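Long-range contacts in glycosyl hydrolase, family 38 (Enterococcus faecalis, PDB 5KBP), which probably hydrolyses alpha-linked mannose residues as a family 38 alpha-mannosidase: residues Pro137-Leu142 with Phe890-Trp895; Glu174-Gly179 with Leu278-Gly283; Val466-Arg471 with Met486-Thr491. All coordinates share one frame; numbering follows the deposited sequence.

Interaction 1: Pro137-Leu142 with Phe890-Trp895; sequences PQMMQL and FEIRTW
Q138 reaches from its helix with a two-pronged amide: OE1 accepts the backbone N-H of I892 at 2.7 Å, while NE2 donates to F890 O at 2.8 Å. The oxygen is approached from above its carbonyl plane, I892 N standing 38° out of it. The second bond runs almost straight on to the carbonyl of F890. CG lies anti to the backbone N, and the chain stays extended beyond it (chi2 -176°), which gives the amide its reach to the strand. NE2 also comes within 3.4 Å of I892 CG1.

Two further side chains of 137-142 pack on I892, each at a different part of it. The methyl CD1 of L142 packs at 3.8 Å against I892 CB, and L142 CD1 also touches I892 O. On the CD1 end of the isoleucine, M139 presents CG at 3.9 Å from I892 CD1.

A second shell holds both partners. Q135 accepts from Q138 NE2 and donates to F890 O, thus NE2 serves two acceptors and F890 O takes two donors, fixing the rotation of the amide in a buried place. Behind the strand, R893 grips the E891 carboxylate side-on, NE to OE1 at 2.7 Å and NH2 to OE2 at 3.0 Å, a salt bridge tied further to the chain through R888 N, A885 O and P886 O.

The contact fastens helix 136-141 of the N-terminal family region to the last strand of the C-terminal beta sandwich region, joining elements 748 residues apart in the sequence. Strand 892-897 runs between strands 843-849 and 864-870, and R893 and T894 bond to G847 and T870. The helix in turn packs M139 and M140 against helix 100-117, and P137, M140 and Q141 against I185 of strand 184-189.

Interaction 2: Glu174-Gly179 with Leu278-Gly283; sequences EMWWEG and LGTVTG
W176 lies beside T280 and L278 where strand 174-178 runs parallel to strand 280-282. Its CB rests 3.5 Å from T280 OG1, and CG sits about equally far from that hydroxyl and from G279 O. Chi1 of -63° puts CG beside the backbone N. L278 CD2 lies over the face of the indole, 3.8 Å from W176 CD1 and 3.5 Å from W176 NE1. This is a CH-pi contact over the five-membered ring, 22° off its normal and offset toward the rim. K184 adds a cation-pi partner to the same indole.

Backbone bonds of a parallel ladder run alongside, W176 N to G279 O being the straightest. W177 points to the other face of the sheet. Its CD1 touches V281 CG2 at 3.7 Å, and NE1 donates in the ring plane to O of G283, a glycine with positive phi just after the strand, at 3.1 Å. Strand 280-282 is the outermost of the mixed five-stranded sheet within the chain.

The two tryptophans thus do different work: W176 offers its pi face to a methyl, whereas W177 spends its indole N-H on a side-chain bond that carries the pairing one residue past strand 280-282.

Interaction 3: Val466-Arg471 with Met486-Thr491; sequences VKEDVR and MAKYLT
K488 NZ meets three oxygens: E468 OE2 across the strands in a long 3.4 Å salt bridge, T448 OG1 by a hydrogen bond, and L443 O by a weak one. T448 OG1 also bonds E468 OE1, bracing both ends of the ion pair. E468 and K488 are diagonal neighbours, and K488's aliphatic chain runs past V470, CG lying 3.7 Å from V470 CG2.

The two strands form the beta hairpin 463-475/483-499, antiparallel, with D469 and Y489 as a hydrogen-bonded pair whose Y489 N to D469 O bond measures 2.6 Å. Strand 483-499 is the middle of a three-stranded sheet; its other side bonds to 416-430.

On the opposite face R471 lays its guanidinium flat on the Y489 ring, the planes 5° apart and the centres 3.8 Å, so that the charge sits over the pi face. CZ lies over CD2, at 3.5 Å, while NH2 stands over the ring centre. The chain is extended from CG to NE, and chi4 of -92° sets CZ out of line with it. D469 OD2 accepts from NH1 at 2.8 Å on its anti side, and E423 forms a second salt bridge to that nitrogen. M486 touches A626 of the second subunit.

Interactions 1 and 2 are neighbours, their centres about 17 Å apart, and meet where P137 CG packs on W177 O at 3.4 Å; the centre of interaction 3 lies about 48 Å and 61 Å from those of interactions 1 and 2. Interaction 1 is buried and links helix to strand between parts far apart in sequence, by a glutamine amide on backbone groups plus aliphatic packing. Interaction 2 is partly buried, within one mixed sheet, and pairs parallel ladder bonds with indole chemistry. Interaction 3, also partly buried, is a local antiparallel hairpin in a different family region, where a long ion pair and an arginine-tyrosine stack are added to the strand bonds.

Interaction 1: Pro137-Leu142 with Phe890-Trp895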
loop_
_atom_site.group_PDB
_atom_site.type_symbol
_atom_site.label_atom_id
_atom_site.label_comp_id
_atom_site.label_asym_id
_atom_site.label_seq_id
_atom_site.Cartn_x
_atom_site.Cartn_y
_atom_site.Cartn_z
ATOM N N PRO A 137 -30.327 -6.917 15.617
ATOM C CA PRO A 137 -31.123 -8.155 15.720
ATOM C C PRO A 137 -31.655 -8.653 14.388
ATOM O O PRO A 137 -31.581 -9.856 14.111
ATOM C CB PRO A 137 -32.262 -7.758 16.671
ATOM C CG PRO A 137 -31.715 -6.632 17.462
ATOM C CD PRO A 137 -30.849 -5.868 16.513
ATOM N N GLN A 138 -32.187 -7.761 13.550
ATOM C CA GLN A 138 -32.700 -8.198 12.254
ATOM C C GLN A 138 -31.574 -8.684 11.350
ATOM O O GLN A 138 -31.735 -9.674 10.628
ATOM C CB GLN A 138 -33.479 -7.070 11.579
ATOM C CG GLN A 138 -34.143 -7.495 10.278
ATOM C CD GLN A 138 -34.828 -6.351 9.562
ATOM O OE1 GLN A 138 -35.650 -6.567 8.673
ATOM N NE2 GLN A 138 -34.488 -5.125 9.940
ATOM N N MET A 139 -30.423 -8.006 11.380
ATOM C CA MET A 139 -29.308 -8.415 10.532
ATOM C C MET A 139 -28.708 -9.735 11.003
ATOM O O MET A 139 -28.273 -10.550 10.182
ATOM C CB MET A 139 -28.246 -7.318 10.492
ATOM C CG MET A 139 -28.728 -6.019 9.858
ATOM S SD MET A 139 -27.419 -4.801 9.649
ATOM C CE MET A 139 -26.311 -5.679 8.549
ATOM N N MET A 140 -28.669 -9.963 12.319
ATOM C CA MET A 140 -28.238 -11.262 12.830
ATOM C C MET A 140 -29.206 -12.357 12.398
ATOM O O MET A 140 -28.792 -13.421 11.922
ATOM C CB MET A 140 -28.123 -11.228 14.356
ATOM C CG MET A 140 -27.039 -10.313 14.901
ATOM S SD MET A 140 -25.429 -10.592 14.150
ATOM C CE MET A 140 -25.129 -8.980 13.429
ATOM N N GLN A 141 -30.508 -12.105 12.554
ATOM C CA GLN A 141 -31.509 -13.103 12.191
ATOM C C GLN A 141 -31.501 -13.372 10.692
ATOM O O GLN A 141 -31.687 -14.516 10.258
ATOM C CB GLN A 141 -32.893 -12.643 12.648
ATOM C CG GLN A 141 -33.738 -13.742 13.264
ATOM C CD GLN A 141 -33.150 -14.271 14.559
ATOM O OE1 GLN A 141 -32.364 -15.218 14.557
ATOM N NE2 GLN A 141 -33.532 -13.662 15.675
ATOM N N LEU A 142 -31.285 -12.332 9.884
ATOM C CA LEU A 142 -31.195 -12.497 8.438
ATOM C C LEU A 142 -29.898 -13.156 7.996
ATOM O O LEU A 142 -29.695 -13.325 6.791
ATOM C CB LEU A 142 -31.346 -11.144 7.737
ATOM C CG LEU A 142 -32.750 -10.536 7.675
ATOM C CD1 LEU A 142 -32.727 -9.207 6.937
ATOM C CD2 LEU A 142 -33.723 -11.500 7.018
ATOM N N PHE A 890 -39.308 -1.181 9.008
ATOM C CA PHE A 890 -37.867 -1.356 9.185
ATOM C C PHE A 890 -37.397 -2.730 8.715
ATOM O O PHE A 890 -36.375 -3.240 9.182
ATOM C CB PHE A 890 -37.449 -1.117 10.639
ATOM C CG PHE A 890 -37.894 0.209 11.189
ATOM C CD1 PHE A 890 -37.272 1.381 10.794
ATOM C CD2 PHE A 890 -38.928 0.281 12.108
ATOM C CE1 PHE A 890 -37.677 2.604 11.300
ATOM C CE2 PHE A 890 -39.336 1.500 12.619
ATOM C CZ PHE A 890 -38.710 2.662 12.214
ATOM N N GLU A 891 -38.130 -3.340 7.789
ATOM C CA GLU A 891 -37.739 -4.637 7.261
ATOM C C GLU A 891 -36.654 -4.476 6.205
ATOM O O GLU A 891 -36.707 -3.565 5.375
ATOM C CB GLU A 891 -38.940 -5.364 6.658
ATOM C CG GLU A 891 -38.642 -6.802 6.260
ATOM C CD GLU A 891 -39.677 -7.380 5.316
ATOM O OE1 GLU A 891 -39.277 -7.983 4.299
ATOM O OE2 GLU A 891 -40.885 -7.230 5.589
ATOM N N ILE A 892 -35.667 -5.363 6.247
ATOM C CA ILE A 892 -34.637 -5.452 5.219
ATOM C C ILE A 892 -35.038 -6.610 4.312
ATOM O O ILE A 892 -34.845 -7.780 4.655
ATOM C CB ILE A 892 -33.245 -5.658 5.819
ATOM C CG1 ILE A 892 -32.961 -4.605 6.891
ATOM C CG2 ILE A 892 -32.190 -5.599 4.727
ATOM C CD1 ILE A 892 -31.719 -4.899 7.704
ATOM N N ARG A 893 -35.604 -6.291 3.154
ATOM C CA ARG A 893 -36.113 -7.301 2.238
ATOM C C ARG A 893 -35.128 -7.531 1.100
ATOM O O ARG A 893 -34.565 -6.581 0.546
ATOM C CB ARG A 893 -37.476 -6.890 1.678
ATOM C CG ARG A 893 -38.120 -7.941 0.788
ATOM C CD ARG A 893 -39.595 -7.654 0.569
ATOM N NE ARG A 893 -40.373 -7.802 1.795
ATOM C CZ ARG A 893 -41.690 -7.640 1.865
ATOM N NH1 ARG A 893 -42.380 -7.322 0.778
ATOM N NH2 ARG A 893 -42.319 -7.795 3.023
ATOM N N THR A 894 -34.924 -8.802 0.757
ATOM C CA THR A 894 -34.032 -9.199 -0.324
ATOM C C THR A 894 -34.793 -10.086 -1.298
ATOM O O THR A 894 -35.423 -11.066 -0.888
ATOM C CB THR A 894 -32.802 -9.939 0.214
ATOM O OG1 THR A 894 -32.150 -9.133 1.202
ATOM C CG2 THR A 894 -31.825 -10.237 -0.913
ATOM N N TRP A 895 -34.732 -9.743 -2.581
ATOM C CA TRP A 895 -35.406 -10.490 -3.631
ATOM C C TRP A 895 -34.430 -11.412 -4.356
ATOM O O TRP A 895 -33.209 -11.245 -4.293
ATOM C CB TRP A 895 -36.059 -9.542 -4.641
ATOM C CG TRP A 895 -37.228 -8.766 -4.114
ATOM C CD1 TRP A 895 -38.549 -9.062 -4.281
ATOM C CD2 TRP A 895 -37.182 -7.555 -3.349
ATOM N NE1 TRP A 895 -39.329 -8.115 -3.663
ATOM C CE2 TRP A 895 -38.514 -7.179 -3.082
ATOM C CE3 TRP A 895 -36.144 -6.755 -2.862
ATOM C CZ2 TRP A 895 -38.834 -6.036 -2.353
ATOM C CZ3 TRP A 895 -36.466 -5.623 -2.135
ATOM C CH2 TRP A 895 -37.799 -5.275 -1.886
#

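Interaction 2: Glu174-Gly179 with Leu278-Gly283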
loop_
_atom_site.group_PDB
_atom_site.type_symbol
_atom_site.label_atom_id
_atom_site.label_comp_id
_atom_site.label_asym_id
_atom_site.label_seq_id
_atom_site.Cartn_x
_atom_site.Cartn_y
_atom_site.Cartn_z
ATOM N N GLU A 174 -27.086 -11.325 30.699
ATOM C CA GLU A 174 -27.864 -11.867 29.596
ATOM C C GLU A 174 -29.114 -11.018 29.430
ATOM O O GLU A 174 -29.691 -10.551 30.417
ATOM C CB GLU A 174 -28.252 -13.333 29.835
ATOM C CG GLU A 174 -27.081 -14.281 30.055
ATOM C CD GLU A 174 -26.495 -14.180 31.451
ATOM O OE1 GLU A 174 -25.253 -14.129 31.576
ATOM O OE2 GLU A 174 -27.278 -14.143 32.422
ATOM N N MET A 175 -29.533 -10.815 28.184
ATOM C CA MET A 175 -30.640 -9.910 27.915
ATOM C C MET A 175 -31.216 -10.216 26.542
ATOM O O MET A 175 -30.604 -10.913 25.727
ATOM C CB MET A 175 -30.191 -8.447 27.999
ATOM C CG MET A 175 -29.278 -8.019 26.858
ATOM S SD MET A 175 -28.335 -6.530 27.228
ATOM C CE MET A 175 -27.334 -7.104 28.599
ATOM N N TRP A 176 -32.411 -9.685 26.300
ATOM C CA TRP A 176 -33.019 -9.721 24.980
ATOM C C TRP A 176 -32.721 -8.419 24.253
ATOM O O TRP A 176 -32.790 -7.336 24.842
ATOM C CB TRP A 176 -34.531 -9.935 25.076
ATOM C CG TRP A 176 -34.911 -11.242 25.693
ATOM C CD1 TRP A 176 -35.557 -11.430 26.880
ATOM C CD2 TRP A 176 -34.657 -12.547 25.160
ATOM N NE1 TRP A 176 -35.728 -12.772 27.116
ATOM C CE2 TRP A 176 -35.184 -13.479 26.075
ATOM C CE3 TRP A 176 -34.040 -13.018 23.997
ATOM C CZ2 TRP A 176 -35.112 -14.855 25.865
ATOM C CZ3 TRP A 176 -33.969 -14.385 23.790
ATOM C CH2 TRP A 176 -34.502 -15.287 24.720
ATOM N N TRP A 177 -32.380 -8.529 22.974
ATOM C CA TRP A 177 -32.082 -7.369 22.142
ATOM C C TRP A 177 -33.109 -7.318 21.020
ATOM O O TRP A 177 -33.100 -8.169 20.123
ATOM C CB TRP A 177 -30.659 -7.436 21.593
ATOM C CG TRP A 177 -30.169 -6.127 21.064
ATOM C CD1 TRP A 177 -30.851 -4.945 21.037
ATOM C CD2 TRP A 177 -28.885 -5.862 20.488
ATOM N NE1 TRP A 177 -30.073 -3.962 20.477
ATOM C CE2 TRP A 177 -28.860 -4.499 20.131
ATOM C CE3 TRP A 177 -27.754 -6.645 20.237
ATOM C CZ2 TRP A 177 -27.751 -3.904 19.537
ATOM C CZ3 TRP A 177 -26.653 -6.051 19.648
ATOM C CH2 TRP A 177 -26.659 -4.695 19.306
ATOM N N GLU A 178 -33.989 -6.324 21.070
ATOM C CA GLU A 178 -35.051 -6.155 20.090
ATOM C C GLU A 178 -34.737 -4.958 19.204
ATOM O O GLU A 178 -34.462 -3.864 19.706
ATOM C CB GLU A 178 -36.402 -5.969 20.784
ATOM C CG GLU A 178 -37.573 -5.781 19.838
ATOM C CD GLU A 178 -38.903 -5.730 20.566
ATOM O OE1 GLU A 178 -38.979 -6.235 21.706
ATOM O OE2 GLU A 178 -39.871 -5.181 19.999
ATOM N N GLY A 179 -34.774 -5.169 17.888
ATOM C CA GLY A 179 -34.519 -4.104 16.949
ATOM C C GLY A 179 -35.756 -3.280 16.672
ATOM O O GLY A 179 -36.844 -3.515 17.216
ATOM N N LEU A 278 -36.178 -11.598 32.357
ATOM C CA LEU A 278 -35.001 -11.095 31.665
ATOM C C LEU A 278 -35.305 -9.759 30.996
ATOM O O LEU A 278 -36.349 -9.585 30.363
ATOM C CB LEU A 278 -34.522 -12.108 30.627
ATOM C CG LEU A 278 -33.046 -12.016 30.241
ATOM C CD1 LEU A 278 -32.167 -12.409 31.420
ATOM C CD2 LEU A 278 -32.746 -12.881 29.028
ATOM N N GLY A 279 -34.381 -8.813 31.145
ATOM C CA GLY A 279 -34.566 -7.492 30.583
ATOM C C GLY A 279 -34.429 -7.476 29.072
ATOM O O GLY A 279 -33.954 -8.418 28.438
ATOM N N THR A 280 -34.861 -6.361 28.485
ATOM C CA THR A 280 -34.836 -6.188 27.040
ATOM C C THR A 280 -34.347 -4.789 26.702
ATOM O O THR A 280 -34.903 -3.799 27.188
ATOM C CB THR A 280 -36.222 -6.418 26.424
ATOM O OG1 THR A 280 -36.675 -7.741 26.739
ATOM C CG2 THR A 280 -36.168 -6.254 24.911
ATOM N N VAL A 281 -33.306 -4.712 25.878
ATOM C CA VAL A 281 -32.820 -3.451 25.334
ATOM C C VAL A 281 -33.305 -3.335 23.897
ATOM O O VAL A 281 -33.442 -4.335 23.182
ATOM C CB VAL A 281 -31.282 -3.346 25.416
ATOM C CG1 VAL A 281 -30.842 -3.267 26.863
ATOM C CG2 VAL A 281 -30.625 -4.526 24.720
ATOM N N THR A 282 -33.573 -2.104 23.468
ATOM C CA THR A 282 -34.180 -1.854 22.167
ATOM C C THR A 282 -33.384 -0.802 21.410
ATOM O O THR A 282 -33.107 0.277 21.942
ATOM C CB THR A 282 -35.636 -1.396 22.313
ATOM O OG1 THR A 282 -36.396 -2.413 22.973
ATOM C CG2 THR A 282 -36.242 -1.117 20.945
ATOM N N GLY A 283 -33.023 -1.123 20.168
ATOM C CA GLY A 283 -32.438 -0.134 19.278
ATOM C C GLY A 283 -30.934 0.023 19.438
ATOM O O GLY A 283 -30.211 -0.916 19.775
#

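Interaction 3: Val466-Arg471 with Met486-Thr491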
loop_
_atom_site.group_PDB
_atom_site.type_symbol
_atom_site.label_atom_id
_atom_site.label_comp_id
_atom_site.label_asym_id
_atom_site.label_seq_id
_atom_site.Cartn_x
_atom_site.Cartn_y
_atom_site.Cartn_z
ATOM N N VAL A 466 -19.898 22.301 -23.649
ATOM C CA VAL A 466 -19.143 22.868 -22.535
ATOM C C VAL A 466 -17.721 23.208 -22.963
ATOM O O VAL A 466 -17.271 24.353 -22.836
ATOM C CB VAL A 466 -19.150 21.905 -21.334
ATOM C CG1 VAL A 466 -18.300 22.461 -20.204
ATOM C CG2 VAL A 466 -20.573 21.660 -20.868
ATOM N N LYS A 467 -16.991 22.219 -23.475
ATOM C CA LYS A 467 -15.598 22.424 -23.844
ATOM C C LYS A 467 -15.176 21.353 -24.837
ATOM O O LYS A 467 -15.838 20.323 -24.991
ATOM C CB LYS A 467 -14.686 22.402 -22.613
ATOM C CG LYS A 467 -14.800 21.129 -21.785
ATOM C CD LYS A 467 -13.903 21.180 -20.560
ATOM C CE LYS A 467 -14.046 19.921 -19.719
ATOM N NZ LYS A 467 -13.168 19.952 -18.515
ATOM N N GLU A 468 -14.060 21.616 -25.511
ATOM C CA GLU A 468 -13.416 20.650 -26.384
ATOM C C GLU A 468 -12.022 20.351 -25.849
ATOM O O GLU A 468 -11.448 21.132 -25.085
ATOM C CB GLU A 468 -13.326 21.159 -27.828
ATOM C CG GLU A 468 -12.162 22.106 -28.082
ATOM C CD GLU A 468 -12.075 22.547 -29.530
ATOM O OE1 GLU A 468 -13.136 22.719 -30.164
ATOM O OE2 GLU A 468 -10.944 22.713 -30.036
ATOM N N ASP A 469 -11.476 19.209 -26.257
ATOM C CA ASP A 469 -10.167 18.797 -25.778
ATOM C C ASP A 469 -9.506 17.895 -26.810
ATOM O O ASP A 469 -10.154 17.019 -27.386
ATOM C CB ASP A 469 -10.269 18.072 -24.431
ATOM C CG ASP A 469 -8.954 18.052 -23.678
ATOM O OD1 ASP A 469 -8.144 18.982 -23.874
ATOM O OD2 ASP A 469 -8.729 17.110 -22.888
ATOM N N VAL A 470 -8.215 18.123 -27.036
ATOM C CA VAL A 470 -7.392 17.278 -27.891
ATOM C C VAL A 470 -6.269 16.718 -27.031
ATOM O O VAL A 470 -5.429 17.476 -26.529
ATOM C CB VAL A 470 -6.827 18.048 -29.094
ATOM C CG1 VAL A 470 -5.885 17.160 -29.892
ATOM C CG2 VAL A 470 -7.955 18.568 -29.972
ATOM N N ARG A 471 -6.256 15.399 -26.857
ATOM C CA ARG A 471 -5.269 14.757 -26.004
ATOM C C ARG A 471 -4.956 13.372 -26.548
ATOM O O ARG A 471 -5.623 12.866 -27.453
ATOM C CB ARG A 471 -5.760 14.659 -24.556
ATOM C CG ARG A 471 -6.970 13.756 -24.388
ATOM C CD ARG A 471 -7.359 13.592 -22.932
ATOM N NE ARG A 471 -8.568 12.785 -22.792
ATOM C CZ ARG A 471 -9.796 13.290 -22.744
ATOM N NH1 ARG A 471 -9.977 14.601 -22.821
ATOM N NH2 ARG A 471 -10.844 12.487 -22.618
ATOM N N MET A 486 -4.283 9.939 -31.186
ATOM C CA MET A 486 -4.640 11.291 -30.778
ATOM C C MET A 486 -6.115 11.505 -31.092
ATOM O O MET A 486 -6.570 11.177 -32.193
ATOM C CB MET A 486 -3.786 12.332 -31.500
ATOM C CG MET A 486 -2.323 12.329 -31.107
ATOM S SD MET A 486 -2.077 12.774 -29.376
ATOM C CE MET A 486 -0.316 13.086 -29.365
ATOM N N ALA A 487 -6.858 12.044 -30.131
ATOM C CA ALA A 487 -8.299 12.178 -30.271
ATOM C C ALA A 487 -8.742 13.584 -29.898
ATOM O O ALA A 487 -8.037 14.323 -29.206
ATOM C CB ALA A 487 -9.046 11.153 -29.410
ATOM N N LYS A 488 -9.932 13.942 -30.372
ATOM C CA LYS A 488 -10.595 15.186 -30.010
ATOM C C LYS A 488 -11.905 14.845 -29.318
ATOM O O LYS A 488 -12.688 14.037 -29.828
ATOM C CB LYS A 488 -10.848 16.065 -31.239
ATOM C CG LYS A 488 -11.361 17.454 -30.903
ATOM C CD LYS A 488 -11.278 18.379 -32.104
ATOM C CE LYS A 488 -11.562 19.819 -31.713
ATOM N NZ LYS A 488 -11.333 20.758 -32.846
ATOM N N TYR A 489 -12.136 15.453 -28.159
ATOM C CA TYR A 489 -13.289 15.137 -27.330
ATOM C C TYR A 489 -14.168 16.366 -27.166
ATOM O O TYR A 489 -13.670 17.485 -27.010
ATOM C CB TYR A 489 -12.858 14.623 -25.954
ATOM C CG TYR A 489 -12.064 13.343 -26.010
ATOM C CD1 TYR A 489 -12.700 12.109 -25.987
ATOM C CD2 TYR A 489 -10.679 13.366 -26.087
ATOM C CE1 TYR A 489 -11.978 10.933 -26.038
ATOM C CE2 TYR A 489 -9.947 12.196 -26.139
ATOM C CZ TYR A 489 -10.603 10.981 -26.115
ATOM O OH TYR A 489 -9.881 9.812 -26.167
ATOM N N LEU A 490 -15.477 16.146 -27.199
ATOM C CA LEU A 490 -16.459 17.193 -26.966
ATOM C C LEU A 490 -17.228 16.867 -25.694
ATOM O O LEU A 490 -17.657 15.724 -25.498
ATOM C CB LEU A 490 -17.414 17.327 -28.153
ATOM C CG LEU A 490 -18.014 18.720 -28.347
ATOM C CD1 LEU A 490 -16.907 19.762 -28.412
ATOM C CD2 LEU A 490 -18.872 18.769 -29.599
ATOM N N THR A 491 -17.389 17.866 -24.833
ATOM C CA THR A 491 -18.068 17.713 -23.551
ATOM C C THR A 491 -19.449 18.349 -23.665
ATOM O O THR A 491 -19.567 19.573 -23.783
ATOM C CB THR A 491 -17.253 18.351 -22.428
ATOM O OG1 THR A 491 -15.994 17.673 -22.307
ATOM C CG2 THR A 491 -17.998 18.261 -21.113
#